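Local coordinates for MutT/NUDIX family protein (Bacillus thuringiensis str. Al Hakam, PDB 3ID9) that probably hydrolyses a nucleoside diphosphate linked to another moiety, though its own substrate is not established, at residues 125-128 with 134-137; 38-41 with 47-50; 81-86 with 142-147. All coordinates share one frame; numbering follows the deposited sequence.

Interaction 1 (125-128 with 134-137)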
# COMPACT_ATOMS: atom_id res chain seq x y z
N GLN B 125 3.72 3.43 25.84
CA GLN B 125 4.88 2.68 26.27
C GLN B 125 5.74 2.31 25.07
O GLN B 125 5.23 1.94 24.01
CB GLN B 125 4.42 1.42 27.00
CG GLN B 125 5.55 0.61 27.56
CD GLN B 125 5.10 -0.73 28.13
OE1 GLN B 125 5.92 -1.51 28.59
NE2 GLN B 125 3.79 -1.01 28.09
N MSE B 126 7.05 2.43 25.22
CA MSE B 126 7.98 2.08 24.16
C MSE B 126 8.53 0.71 24.50
O MSE B 126 9.34 0.56 25.40
CB MSE B 126 9.12 3.11 24.08
CG MSE B 126 8.69 4.51 23.66
SE MSE B 126 7.85 4.63 21.89
CE MSE B 126 9.34 4.03 20.80
N VAL B 127 8.09 -0.31 23.77
CA VAL B 127 8.54 -1.67 24.03
C VAL B 127 9.61 -2.16 23.05
O VAL B 127 9.46 -2.04 21.84
CB VAL B 127 7.35 -2.66 24.01
CG1 VAL B 127 7.85 -4.08 24.16
CG2 VAL B 127 6.39 -2.33 25.15
N PRO B 128 10.71 -2.71 23.58
CA PRO B 128 11.78 -3.22 22.71
C PRO B 128 11.18 -4.22 21.74
O PRO B 128 10.36 -5.05 22.14
CB PRO B 128 12.74 -3.88 23.69
CG PRO B 128 12.54 -3.09 24.95
CD PRO B 128 11.03 -2.94 24.99
N TYR B 134 5.92 -10.98 24.09
CA TYR B 134 5.28 -10.90 25.38
C TYR B 134 3.88 -10.28 25.27
O TYR B 134 2.99 -10.58 26.07
CB TYR B 134 6.13 -10.06 26.33
CG TYR B 134 5.52 -9.87 27.69
CD1 TYR B 134 5.68 -10.82 28.69
CD2 TYR B 134 4.78 -8.72 27.97
CE1 TYR B 134 5.11 -10.64 29.95
CE2 TYR B 134 4.20 -8.53 29.22
CZ TYR B 134 4.37 -9.49 30.21
OH TYR B 134 3.80 -9.30 31.44
N TYR B 135 3.70 -9.40 24.30
CA TYR B 135 2.42 -8.75 24.12
C TYR B 135 1.52 -9.38 23.07
O TYR B 135 0.55 -8.77 22.62
CB TYR B 135 2.61 -7.26 23.82
CG TYR B 135 3.20 -6.51 24.99
CD1 TYR B 135 4.56 -6.22 25.05
CD2 TYR B 135 2.40 -6.12 26.05
CE1 TYR B 135 5.10 -5.56 26.14
CE2 TYR B 135 2.93 -5.47 27.15
CZ TYR B 135 4.28 -5.19 27.19
OH TYR B 135 4.79 -4.56 28.30
N GLY B 136 1.86 -10.61 22.67
CA GLY B 136 1.04 -11.33 21.71
C GLY B 136 1.39 -11.23 20.24
O GLY B 136 0.71 -11.83 19.40
N PHE B 137 2.44 -10.50 19.90
CA PHE B 137 2.80 -10.40 18.50
C PHE B 137 3.50 -11.67 18.06
O PHE B 137 4.33 -12.24 18.78
CB PHE B 137 3.68 -9.17 18.27
CG PHE B 137 3.00 -7.88 18.61
CD1 PHE B 137 2.96 -7.42 19.93
CD2 PHE B 137 2.34 -7.15 17.63
CE1 PHE B 137 2.26 -6.27 20.26
CE2 PHE B 137 1.64 -5.99 17.95
CZ PHE B 137 1.60 -5.55 19.27
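The ring of Tyr-135 is met from two directions: Tyr-134, its neighbour in the chain, covers one face, while from strand 124-128 Val-127 approaches obliquely beside CE1 and Gln-125 at the hydroxyl. Tyr-134 turns the edge of its own ring to that face, with CD2 lying 3.5 Å above the plane and over its centre, so the two rings stand almost perpendicular. Val-127 reaches out from the strand as the tyrosine reaches in, and both its methyls settle on one ring carbon: CG2 lies 3.6 Å and CG1 3.7 Å from CE1 of Tyr-135. With CG placed anti to the carbonyl carbon (chi1 -67°), the tyrosine side chain extends from the loop toward the strand and brings its hydroxyl near Gln-125. The glutamine chain is extended (chi2 -172°), and OE1 of Gln-125 lies 3.3 Å from OH of Tyr-135. Amide and ring planes are 89° apart.

Strand 124-128 is held to strand 35-40 by backbone bonds of Gln-125 with Leu-38 and of Val-127 with Val-36. Leu-38 also packs on both Val-127 and Tyr-135, while Gln-125 lies on Trp-48 of strand 48-54, beyond strand 35-40. The contact thus ties the loop before helix 139-147 to strand 124-128 through side chains, without backbone contact. Chemically it is a small, mostly apolar seam, in which valine methyls and aromatic carbons do the packing while the glutamine amide and the phenol oxygen lie close at the end of the ring, both residues being partly exposed.

Interaction 2 (38-41 with 47-50)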
# COMPACT_ATOMS: atom_id res chain seq x y z
N LEU B 38 3.65 1.42 21.82
CA LEU B 38 2.39 0.72 22.04
C LEU B 38 1.49 1.65 22.82
O LEU B 38 1.94 2.48 23.60
CB LEU B 38 2.57 -0.59 22.80
CG LEU B 38 3.39 -1.68 22.10
CD1 LEU B 38 3.25 -2.99 22.88
CD2 LEU B 38 2.93 -1.83 20.64
N VAL B 39 0.20 1.48 22.60
CA VAL B 39 -0.84 2.27 23.21
C VAL B 39 -1.75 1.32 23.98
O VAL B 39 -1.82 0.13 23.67
CB VAL B 39 -1.61 3.02 22.09
CG1 VAL B 39 -3.05 3.25 22.47
CG2 VAL B 39 -0.93 4.35 21.81
N LYS B 40 -2.43 1.83 25.00
CA LYS B 40 -3.32 0.98 25.77
C LYS B 40 -4.74 1.21 25.27
O LYS B 40 -5.20 2.34 25.19
CB LYS B 40 -3.22 1.32 27.26
CG LYS B 40 -3.90 0.33 28.17
CD LYS B 40 -3.01 -0.87 28.46
CE LYS B 40 -2.61 -0.92 29.94
NZ LYS B 40 -3.79 -1.03 30.86
N GLN B 41 -5.41 0.11 24.91
CA GLN B 41 -6.78 0.15 24.40
C GLN B 41 -7.80 0.52 25.48
O GLN B 41 -7.78 -0.03 26.58
CB GLN B 41 -7.18 -1.21 23.81
CG GLN B 41 -6.38 -1.62 22.58
CD GLN B 41 -6.81 -2.99 22.05
OE1 GLN B 41 -6.69 -4.00 22.75
NE2 GLN B 41 -7.32 -3.02 20.82
N ASP B 47 -5.04 -3.98 27.46
CA ASP B 47 -3.87 -4.50 26.75
C ASP B 47 -3.16 -3.54 25.80
O ASP B 47 -3.79 -2.73 25.11
CB ASP B 47 -4.21 -5.78 26.00
CG ASP B 47 -3.55 -6.99 26.61
OD1 ASP B 47 -2.35 -6.90 26.97
OD2 ASP B 47 -4.23 -8.04 26.73
N TRP B 48 -1.84 -3.66 25.75
CA TRP B 48 -1.01 -2.83 24.90
C TRP B 48 -1.02 -3.30 23.46
O TRP B 48 -0.79 -4.47 23.18
CB TRP B 48 0.42 -2.81 25.45
CG TRP B 48 0.50 -2.20 26.80
CD1 TRP B 48 0.41 -2.84 28.01
CD2 TRP B 48 0.58 -0.80 27.11
NE1 TRP B 48 0.44 -1.93 29.04
CE2 TRP B 48 0.54 -0.67 28.51
CE3 TRP B 48 0.69 0.36 26.32
CZ2 TRP B 48 0.61 0.57 29.15
CZ3 TRP B 48 0.75 1.59 26.96
CH2 TRP B 48 0.71 1.69 28.36
N SER B 49 -1.28 -2.39 22.55
CA SER B 49 -1.34 -2.72 21.13
C SER B 49 -0.86 -1.55 20.28
O SER B 49 -0.56 -0.47 20.80
CB SER B 49 -2.77 -3.09 20.75
OG SER B 49 -3.66 -2.08 21.19
N LEU B 50 -0.79 -1.77 18.97
CA LEU B 50 -0.34 -0.72 18.07
C LEU B 50 -1.41 0.36 17.88
O LEU B 50 -2.60 0.09 17.93
CB LEU B 50 0.03 -1.32 16.73
CG LEU B 50 1.24 -2.26 16.75
CD1 LEU B 50 1.28 -3.08 15.47
CD2 LEU B 50 2.51 -1.43 16.92
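Val-39 and Ser-49 form an antiparallel hydrogen-bonded pair in the hairpin of strands 35-40 and 48-54, each using its backbone N and O on the other. Val-39 N reaches Ser-49 O at 2.8 Å and Ser-49 N returns to Val-39 O at 2.8 Å, both nearly straight. Each of these oxygens also takes a CA-H contact: CA of Trp-48 lies 3.3 Å from Val-39 O, and CA of Leu-38 3.4 Å from Ser-49 O. Toward the turn a longer bond follows, Gln-41 N to Asp-47 O at 3.3 Å, its donor tilted 31° from the carbonyl plane. The Nudix signature appears to begin toward the end of strand 48-54 and to run on through helix 61-72.

Lys-40 and Trp-48, the non-hydrogen-bonded pair next along, put their side chains on one face of the sheet. There the lysine chain, bent at chi2 (83°), folds over the indole: CD of Lys-40 sits 3.6 Å from the centroid of the five-membered ring of Trp-48. Leu-38 closes the row, with CD1 3.8 Å from CB of Trp-48 and CD2 3.8 Å from CD2 of Leu-50.

Backbone bonds fix the register of the hairpin, while the lysine methylenes lie over one face of the indole, a contact of dispersion and CH-pi character.

Interaction 3 (81-86 with 142-147)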
# COMPACT_ATOMS: atom_id res chain seq x y z
N LYS B 81 7.09 5.33 5.20
CA LYS B 81 6.75 4.42 4.13
C LYS B 81 5.60 3.48 4.47
O LYS B 81 5.27 3.26 5.63
CB LYS B 81 7.97 3.59 3.73
CG LYS B 81 8.80 4.22 2.62
CD LYS B 81 9.89 3.28 2.15
CE LYS B 81 10.56 3.79 0.89
NZ LYS B 81 11.37 2.71 0.23
N LEU B 82 5.00 2.95 3.41
CA LEU B 82 3.90 2.01 3.52
C LEU B 82 4.62 0.70 3.83
O LEU B 82 5.46 0.24 3.06
CB LEU B 82 3.20 1.92 2.16
CG LEU B 82 1.79 1.39 2.01
CD1 LEU B 82 1.60 0.23 2.97
CD2 LEU B 82 0.79 2.50 2.28
N LEU B 83 4.32 0.10 4.97
CA LEU B 83 5.00 -1.13 5.33
C LEU B 83 4.28 -2.40 4.91
O LEU B 83 4.90 -3.35 4.40
CB LEU B 83 5.22 -1.19 6.84
CG LEU B 83 5.78 -2.53 7.33
CD1 LEU B 83 7.24 -2.64 6.88
CD2 LEU B 83 5.68 -2.63 8.84
N TYR B 84 2.97 -2.43 5.11
CA TYR B 84 2.23 -3.63 4.83
C TYR B 84 0.78 -3.32 4.50
O TYR B 84 0.15 -2.49 5.15
CB TYR B 84 2.32 -4.53 6.06
CG TYR B 84 1.77 -5.91 5.91
CD1 TYR B 84 2.52 -6.92 5.31
CD2 TYR B 84 0.51 -6.24 6.41
CE1 TYR B 84 2.02 -8.23 5.21
CE2 TYR B 84 0.01 -7.53 6.32
CZ TYR B 84 0.77 -8.52 5.72
OH TYR B 84 0.28 -9.81 5.66
N VAL B 85 0.26 -4.00 3.49
CA VAL B 85 -1.12 -3.84 3.08
C VAL B 85 -1.76 -5.21 3.13
O VAL B 85 -1.25 -6.18 2.55
CB VAL B 85 -1.22 -3.24 1.65
CG1 VAL B 85 -2.67 -3.23 1.20
CG2 VAL B 85 -0.67 -1.82 1.64
N CYS B 86 -2.86 -5.30 3.86
CA CYS B 86 -3.57 -6.55 4.01
C CYS B 86 -5.02 -6.32 3.60
O CYS B 86 -5.68 -5.43 4.13
CB CYS B 86 -3.49 -7.01 5.47
SG CYS B 86 -4.49 -8.48 5.86
N ILE B 142 6.95 -9.77 14.14
CA ILE B 142 8.13 -9.18 14.73
C ILE B 142 9.23 -9.09 13.67
O ILE B 142 9.97 -8.10 13.62
CB ILE B 142 8.61 -9.99 15.95
CG1 ILE B 142 7.60 -9.84 17.08
CG2 ILE B 142 9.99 -9.53 16.39
CD1 ILE B 142 7.82 -10.78 18.25
N ASN B 143 9.33 -10.10 12.82
CA ASN B 143 10.34 -10.08 11.76
C ASN B 143 10.06 -8.96 10.76
O ASN B 143 10.99 -8.30 10.28
CB ASN B 143 10.39 -11.42 11.03
CG ASN B 143 10.91 -12.54 11.90
OD1 ASN B 143 11.70 -12.30 12.81
ND2 ASN B 143 10.49 -13.77 11.61
N LEU B 144 8.79 -8.75 10.45
CA LEU B 144 8.39 -7.70 9.52
C LEU B 144 8.83 -6.34 10.04
O LEU B 144 9.55 -5.61 9.37
CB LEU B 144 6.87 -7.71 9.34
CG LEU B 144 6.31 -6.66 8.39
CD1 LEU B 144 6.60 -7.08 6.95
CD2 LEU B 144 4.81 -6.53 8.60
N ILE B 145 8.39 -6.02 11.25
CA ILE B 145 8.73 -4.76 11.91
C ILE B 145 10.24 -4.67 12.10
O ILE B 145 10.83 -3.60 11.96
CB ILE B 145 8.03 -4.69 13.28
CG1 ILE B 145 6.57 -4.32 13.08
CG2 ILE B 145 8.75 -3.70 14.19
CD1 ILE B 145 5.74 -4.43 14.34
N SER B 146 10.85 -5.79 12.40
CA SER B 146 12.29 -5.83 12.62
C SER B 146 13.08 -5.48 11.36
O SER B 146 14.10 -4.79 11.44
CB SER B 146 12.69 -7.21 13.13
OG SER B 146 14.08 -7.28 13.33
N GLY B 147 12.61 -5.95 10.21
CA GLY B 147 13.30 -5.67 8.97
C GLY B 147 13.16 -4.20 8.60
O GLY B 147 13.99 -3.65 7.87
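A classic beta bulge in strand 77-88 shapes this contact: Leu-83 and Tyr-84 both stand opposite Thr-99 of strand 95-104, with backbone bonds from each to that one residue. The extra residue breaks the usual alternation, and two consecutive side chains leave the strand toward helix 139-147, where Leu-144 receives both. Leu-83 and Leu-144 approach tip to tip, with CD2 of Leu-83 4.0 Å from CD2 of Leu-144. CD2 of Leu-144 also lies beside the tyrosine, 4.0 Å from CD1 of Tyr-84 and 4.1 Å from CB of Tyr-84, so one branch of Leu-144 is shared between an aliphatic and an aromatic partner. The side chains of Tyr-84 and Leu-144 cross at about a right angle, and the methyl meets the ring obliquely near its CB end. Leu-144 carries CG anti to its own backbone nitrogen (chi1 -180°), which projects the branch from the helix across to the strand.

Around this point the buried side of the sheet continues, Leu-83 and Ile-145 both packing on Ile-29 of strand 23-32, while Tyr-84 OH is hydrogen-bonded to Gln-156 OE1 on strand 154-157. Lys-81, Leu-82 and Val-85 meet the second subunit, another copy of the protein, so the strand serves the helix and the dimer at once. No hydrogen bond crosses between strand and helix; only carbon atoms meet, and the tyrosine keeps its polar end for the neighbouring strand.

All three contacts reach the same mixed sheet. Interaction 2 is its backbone-bonded hairpin, and interactions 1 and 3 bring other elements against it. Interactions 1 and 2 adjoin: Tyr-135 packs on Trp-48, and Phe-137 on Leu-50. Interaction 3 lies on the other side of the chain's centre from interaction 2, their centres about 18 Å apart; interaction 1 meets interaction 3 where Phe-137 touches Ile-142. All three are partly buried, the centre of interaction 3 lying nearest the chain's centre (about 9 Å) and that of interaction 1 farthest (about 13 Å). Chemistry follows place: paired strands rely on backbone bonds, whereas the loop at 134-137 and helix 139-147 are applied to the sheet mainly by apolar side chains.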